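Local coordinates for DNA protection during starvation protein (PDB 1N1Q), which probably oxidises ferrous iron with hydrogen peroxide, stores it as ferric mineral inside a hollow dodecamer, and binds and shields DNA during starvation, at residues K26-N29 with F30-V34; H43-F46 with E47-Y50. All coordinates share one frame; numbering follows the deposited sequence.

Contact 1: residues K26-N29 with F30-V34; sequences KLHN and FHWNV. With FEO (mu-oxo-diiron), chain F.
His28 O accepts the backbone N of Trp32 at 2.8 Å, and the same oxygen lies against one face of the indole, 3.1 Å from Trp32 CG. The Trp32 side chain is swung back beside its own backbone N (chi1 -61°), which lays the ring along the preceding turn. His28 CB lies over the six-membered ring in a CH-pi contact, 3.7 Å from its centroid and nearly over its middle. One residue further along, Asn33 ND2 donates to Asn29 OD1 at 2.9 Å. The donor stands well above the carbonyl plane of Asn29, 65° out of it, although the oxygen lies in the amide plane of Asn33. Beside the backbone bond from Asn33 N to Asn29 O, this clasps the last turn before Val34 leaves the helix. Lys26 and Phe30 run alongside each other, Lys26 CE coming within 4.0 Å of Phe30 CZ, while Lys26 NZ reaches a salt bridge with Asp103. His31 NE2 binds an iron at 2.2 Å; its ND1 is hydrogen-bonded to His43 O, which fixes the ring's rotation. Asp58 OD2 and Glu62 of the second subunit bind at the same ferroxidase centre, and Trp32 NE1 is hydrogen-bonded to OD1 of that Asp58. In the four-helix bundle, this end of helix 4-33 packs Leu27 on helix 39-66 and Phe30 on helix 93-120.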
loop_
_atom_site.group_PDB
_atom_site.type_symbol
_atom_site.label_atom_id
_atom_site.label_comp_id
_atom_site.label_asym_id
_atom_site.label_seq_id
_atom_site.Cartn_x
_atom_site.Cartn_y
_atom_site.Cartn_z
ATOM N N LYS A 26 3.118 -25.328 -9.840
ATOM C CA LYS A 26 3.824 -26.591 -9.649
ATOM C C LYS A 26 5.105 -26.364 -8.848
ATOM O O LYS A 26 5.441 -27.141 -7.950
ATOM C CB LYS A 26 4.153 -27.220 -11.006
ATOM C CG LYS A 26 4.604 -28.684 -10.933
ATOM C CD LYS A 26 4.784 -29.268 -12.340
ATOM C CE LYS A 26 5.070 -30.766 -12.313
ATOM N NZ LYS A 26 5.142 -31.323 -13.700
ATOM N N LEU A 27 5.814 -25.290 -9.173
ATOM C CA LEU A 27 7.048 -24.952 -8.482
ATOM C C LEU A 27 6.762 -24.550 -7.033
ATOM O O LEU A 27 7.576 -24.787 -6.136
ATOM C CB LEU A 27 7.769 -23.839 -9.237
ATOM C CG LEU A 27 8.295 -24.331 -10.594
ATOM C CD1 LEU A 27 8.695 -23.155 -11.466
ATOM C CD2 LEU A 27 9.487 -25.274 -10.368
ATOM N N HIS A 28 5.599 -23.945 -6.808
ATOM C CA HIS A 28 5.180 -23.569 -5.456
ATOM C C HIS A 28 4.929 -24.871 -4.709
ATOM O O HIS A 28 5.276 -25.010 -3.541
ATOM C CB HIS A 28 3.882 -22.745 -5.497
ATOM C CG HIS A 28 4.107 -21.264 -5.513
ATOM N ND1 HIS A 28 4.349 -20.534 -4.369
ATOM C CD2 HIS A 28 4.131 -20.376 -6.536
ATOM C CE1 HIS A 28 4.508 -19.261 -4.685
ATOM N NE2 HIS A 28 4.380 -19.138 -5.993
ATOM N N ASN A 29 4.333 -25.830 -5.408
ATOM C CA ASN A 29 4.031 -27.135 -4.823
ATOM C C ASN A 29 5.307 -27.766 -4.283
ATOM O O ASN A 29 5.355 -28.213 -3.143
ATOM C CB ASN A 29 3.402 -28.058 -5.873
ATOM C CG ASN A 29 2.928 -29.376 -5.288
ATOM O OD1 ASN A 29 3.705 -30.119 -4.690
ATOM N ND2 ASN A 29 1.642 -29.676 -5.464
ATOM N N PHE A 30 6.345 -27.785 -5.108
ATOM C CA PHE A 30 7.626 -28.352 -4.717
ATOM C C PHE A 30 8.294 -27.507 -3.624
ATOM O O PHE A 30 8.919 -28.039 -2.693
ATOM C CB PHE A 30 8.530 -28.469 -5.949
ATOM C CG PHE A 30 8.024 -29.449 -6.982
ATOM C CD1 PHE A 30 8.626 -29.545 -8.235
ATOM C CD2 PHE A 30 6.949 -30.289 -6.696
ATOM C CE1 PHE A 30 8.166 -30.459 -9.188
ATOM C CE2 PHE A 30 6.482 -31.206 -7.638
ATOM C CZ PHE A 30 7.093 -31.293 -8.888
ATOM N N HIS A 31 8.146 -26.191 -3.738
ATOM C CA HIS A 31 8.700 -25.245 -2.770
ATOM C C HIS A 31 8.136 -25.566 -1.387
ATOM O O HIS A 31 8.855 -25.576 -0.385
ATOM C CB HIS A 31 8.290 -23.832 -3.193
ATOM C CG HIS A 31 8.641 -22.754 -2.210
ATOM N ND1 HIS A 31 9.925 -22.281 -2.040
ATOM C CD2 HIS A 31 7.856 -22.010 -1.395
ATOM C CE1 HIS A 31 9.915 -21.289 -1.168
ATOM N NE2 HIS A 31 8.672 -21.105 -0.760
ATOM N N TRP A 32 6.839 -25.856 -1.358
ATOM C CA TRP A 32 6.132 -26.160 -0.121
ATOM C C TRP A 32 6.311 -27.572 0.433
ATOM O O TRP A 32 6.556 -27.757 1.617
ATOM C CB TRP A 32 4.625 -25.934 -0.301
ATOM C CG TRP A 32 4.237 -24.530 -0.647
ATOM C CD1 TRP A 32 4.824 -23.384 -0.189
ATOM C CD2 TRP A 32 3.149 -24.118 -1.486
ATOM N NE1 TRP A 32 4.173 -22.285 -0.690
ATOM C CE2 TRP A 32 3.139 -22.704 -1.489
ATOM C CE3 TRP A 32 2.181 -24.804 -2.236
ATOM C CZ2 TRP A 32 2.196 -21.958 -2.212
ATOM C CZ3 TRP A 32 1.243 -24.065 -2.959
ATOM C CH2 TRP A 32 1.260 -22.653 -2.941
ATOM N N ASN A 33 6.194 -28.568 -0.433
ATOM C CA ASN A 33 6.257 -29.959 -0.008
ATOM C C ASN A 33 7.598 -30.681 0.033
ATOM O O ASN A 33 7.671 -31.802 0.553
ATOM C CB ASN A 33 5.271 -30.779 -0.846
ATOM C CG ASN A 33 3.843 -30.294 -0.693
ATOM O OD1 ASN A 33 3.327 -30.198 0.418
ATOM N ND2 ASN A 33 3.199 -29.986 -1.807
ATOM N N VAL A 34 8.654 -30.067 -0.488
ATOM C CA VAL A 34 9.950 -30.726 -0.458
ATOM C C VAL A 34 10.367 -30.949 0.998
ATOM O O VAL A 34 9.983 -30.191 1.887
ATOM C CB VAL A 34 11.030 -29.878 -1.171
ATOM C CG1 VAL A 34 11.290 -28.585 -0.394
ATOM C CG2 VAL A 34 12.321 -30.683 -1.315
HETATM FE FE1 FEO F . 7.677 -19.625 0.497
HETATM FE FE2 FEO F . 9.764 -18.540 2.837
HETATM O O FEO F . 9.242 -18.500 0.862
HETATM O O HOH W 1 9.574 -20.310 4.061
#

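Contact 2: residues H43-F46 with E47-Y50. With FEO (mu-oxo-diiron), chain F.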
loop_
_atom_site.group_PDB
_atom_site.type_symbol
_atom_site.label_atom_id
_atom_site.label_comp_id
_atom_site.label_asym_id
_atom_site.label_seq_id
_atom_site.Cartn_x
_atom_site.Cartn_y
_atom_site.Cartn_z
ATOM N N HIS A 43 14.093 -25.710 -1.246
ATOM C CA HIS A 43 13.027 -24.768 -0.906
ATOM C C HIS A 43 13.384 -23.435 -1.568
ATOM O O HIS A 43 12.533 -22.756 -2.143
ATOM C CB HIS A 43 12.957 -24.600 0.614
ATOM C CG HIS A 43 11.916 -23.631 1.079
ATOM N ND1 HIS A 43 10.564 -23.864 0.944
ATOM C CD2 HIS A 43 12.031 -22.444 1.718
ATOM C CE1 HIS A 43 9.890 -22.865 1.483
ATOM N NE2 HIS A 43 10.757 -21.988 1.959
ATOM N N GLU A 44 14.662 -23.082 -1.496
ATOM C CA GLU A 44 15.161 -21.840 -2.075
ATOM C C GLU A 44 15.193 -21.904 -3.602
ATOM O O GLU A 44 14.781 -20.959 -4.279
ATOM C CB GLU A 44 16.564 -21.535 -1.536
ATOM C CG GLU A 44 17.217 -20.309 -2.154
ATOM C CD GLU A 44 18.587 -20.010 -1.570
ATOM O OE1 GLU A 44 19.487 -20.862 -1.706
ATOM O OE2 GLU A 44 18.751 -18.925 -0.974
ATOM N N LYS A 45 15.680 -23.018 -4.145
ATOM C CA LYS A 45 15.766 -23.181 -5.595
ATOM C C LYS A 45 14.397 -23.038 -6.253
ATOM O O LYS A 45 14.233 -22.329 -7.249
ATOM C CB LYS A 45 16.324 -24.561 -5.953
ATOM C CG LYS A 45 16.725 -24.678 -7.417
ATOM C CD LYS A 45 18.087 -24.028 -7.617
ATOM C CE LYS A 45 18.108 -23.083 -8.792
ATOM N NZ LYS A 45 19.443 -22.433 -8.887
ATOM N N PHE A 46 13.412 -23.728 -5.695
ATOM C CA PHE A 46 12.067 -23.676 -6.239
ATOM C C PHE A 46 11.459 -22.272 -6.190
ATOM O O PHE A 46 10.665 -21.912 -7.060
ATOM C CB PHE A 46 11.192 -24.707 -5.523
ATOM C CG PHE A 46 11.593 -26.143 -5.810
ATOM C CD1 PHE A 46 11.585 -27.103 -4.805
ATOM C CD2 PHE A 46 11.988 -26.524 -7.087
ATOM C CE1 PHE A 46 11.965 -28.419 -5.067
ATOM C CE2 PHE A 46 12.369 -27.838 -7.360
ATOM C CZ PHE A 46 12.359 -28.789 -6.350
ATOM N N GLU A 47 11.831 -21.473 -5.192
ATOM C CA GLU A 47 11.317 -20.102 -5.129
ATOM C C GLU A 47 11.943 -19.317 -6.287
ATOM O O GLU A 47 11.269 -18.554 -6.973
ATOM C CB GLU A 47 11.669 -19.411 -3.807
ATOM C CG GLU A 47 11.482 -17.887 -3.895
ATOM C CD GLU A 47 11.735 -17.159 -2.587
ATOM O OE1 GLU A 47 12.548 -17.638 -1.774
ATOM O OE2 GLU A 47 11.124 -16.091 -2.382
ATOM N N GLU A 48 13.243 -19.510 -6.485
ATOM C CA GLU A 48 13.967 -18.851 -7.562
ATOM C C GLU A 48 13.265 -19.157 -8.888
ATOM O O GLU A 48 13.049 -18.269 -9.719
ATOM C CB GLU A 48 15.407 -19.378 -7.621
ATOM C CG GLU A 48 16.243 -18.825 -8.776
ATOM C CD GLU A 48 17.555 -19.586 -8.972
ATOM O OE1 GLU A 48 18.055 -20.198 -8.000
ATOM O OE2 GLU A 48 18.099 -19.560 -10.094
ATOM N N LEU A 49 12.900 -20.424 -9.069
ATOM C CA LEU A 49 12.241 -20.860 -10.294
ATOM C C LEU A 49 10.804 -20.354 -10.460
ATOM O O LEU A 49 10.417 -19.975 -11.563
ATOM C CB LEU A 49 12.295 -22.393 -10.407
ATOM C CG LEU A 49 13.716 -22.975 -10.531
ATOM C CD1 LEU A 49 13.663 -24.495 -10.577
ATOM C CD2 LEU A 49 14.394 -22.425 -11.785
ATOM N N TYR A 50 9.999 -20.336 -9.400
ATOM C CA TYR A 50 8.648 -19.827 -9.609
ATOM C C TYR A 50 8.680 -18.313 -9.787
ATOM O O TYR A 50 7.808 -17.737 -10.438
ATOM C CB TYR A 50 7.659 -20.275 -8.503
ATOM C CG TYR A 50 7.813 -19.726 -7.092
ATOM C CD1 TYR A 50 7.703 -18.361 -6.817
ATOM C CD2 TYR A 50 7.947 -20.601 -6.010
ATOM C CE1 TYR A 50 7.719 -17.886 -5.498
ATOM C CE2 TYR A 50 7.961 -20.139 -4.698
ATOM C CZ TYR A 50 7.843 -18.788 -4.448
ATOM O OH TYR A 50 7.840 -18.352 -3.142
HETATM FE FE1 FEO F . 7.677 -19.625 0.497
HETATM FE FE2 FEO F . 9.764 -18.540 2.837
HETATM O O FEO F . 9.242 -18.500 0.862
HETATM O O HOH W 1 9.574 -20.310 4.061
#
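The Tyr50 ring meets Phe46 O, 3.2 Å from Tyr50 CD2; the CA of Glu47 lies on one of its faces, and the His28 ring stacks on the opposite face. These residues, His28 apart, belong to helix 39-66 of the ferritin-like four-helix bundle. Tyr50 CG sits between the backbone N and the carbonyl carbon (chi1 69°), bringing the ring back along the helix toward the diiron group; Tyr50 OH stays 3.9 Å from one iron, too far to be a ligand. The Phe46 ring meets Leu49 CD1 at its edge, near the ring plane, with 4.4 Å between Phe46 CD2 and that methyl. Routine helical bonds run from Glu48 N to Glu44 O, Leu49 N to Lys45 O and Tyr50 N to Phe46 O, while Glu47 N makes weak bonds to both His43 O and Glu44 O. Both partly exposed, Lys45 and Glu48 lie side by side. Lys45 bends near its middle, at chi2 and chi3, and its NZ meets Glu48 OE1 at 2.8 Å in a salt bridge, on the syn side but 30° out of the carboxylate plane. His43 reaches the metal through one bound water: its NE2 is hydrogen-bonded at 2.9 Å to a water, whose oxygen binds the second iron at 2.2 Å.

Overall arrangement
Contacts 1 and 2 lie on consecutive helices, 4-33 and 39-66, their centres about 8 Å apart, and both touch the same diiron group at the interface with the second subunit. Contact 1 is almost wholly buried and supplies a direct protein ligand to iron, whereas contact 2 is only partly buried and supplies none. Their side-chain chemistry follows suit: within 26-34 the side chains meet through an amide pair and aromatic packing, while Lys26 finds its charge partner on helix 93-120; 43-50 holds a partly exposed lysine-glutamate pair of its own. The two helices are joined between the contacts by the stacked rings of His31 and His43 and by Leu27 packing on Leu49.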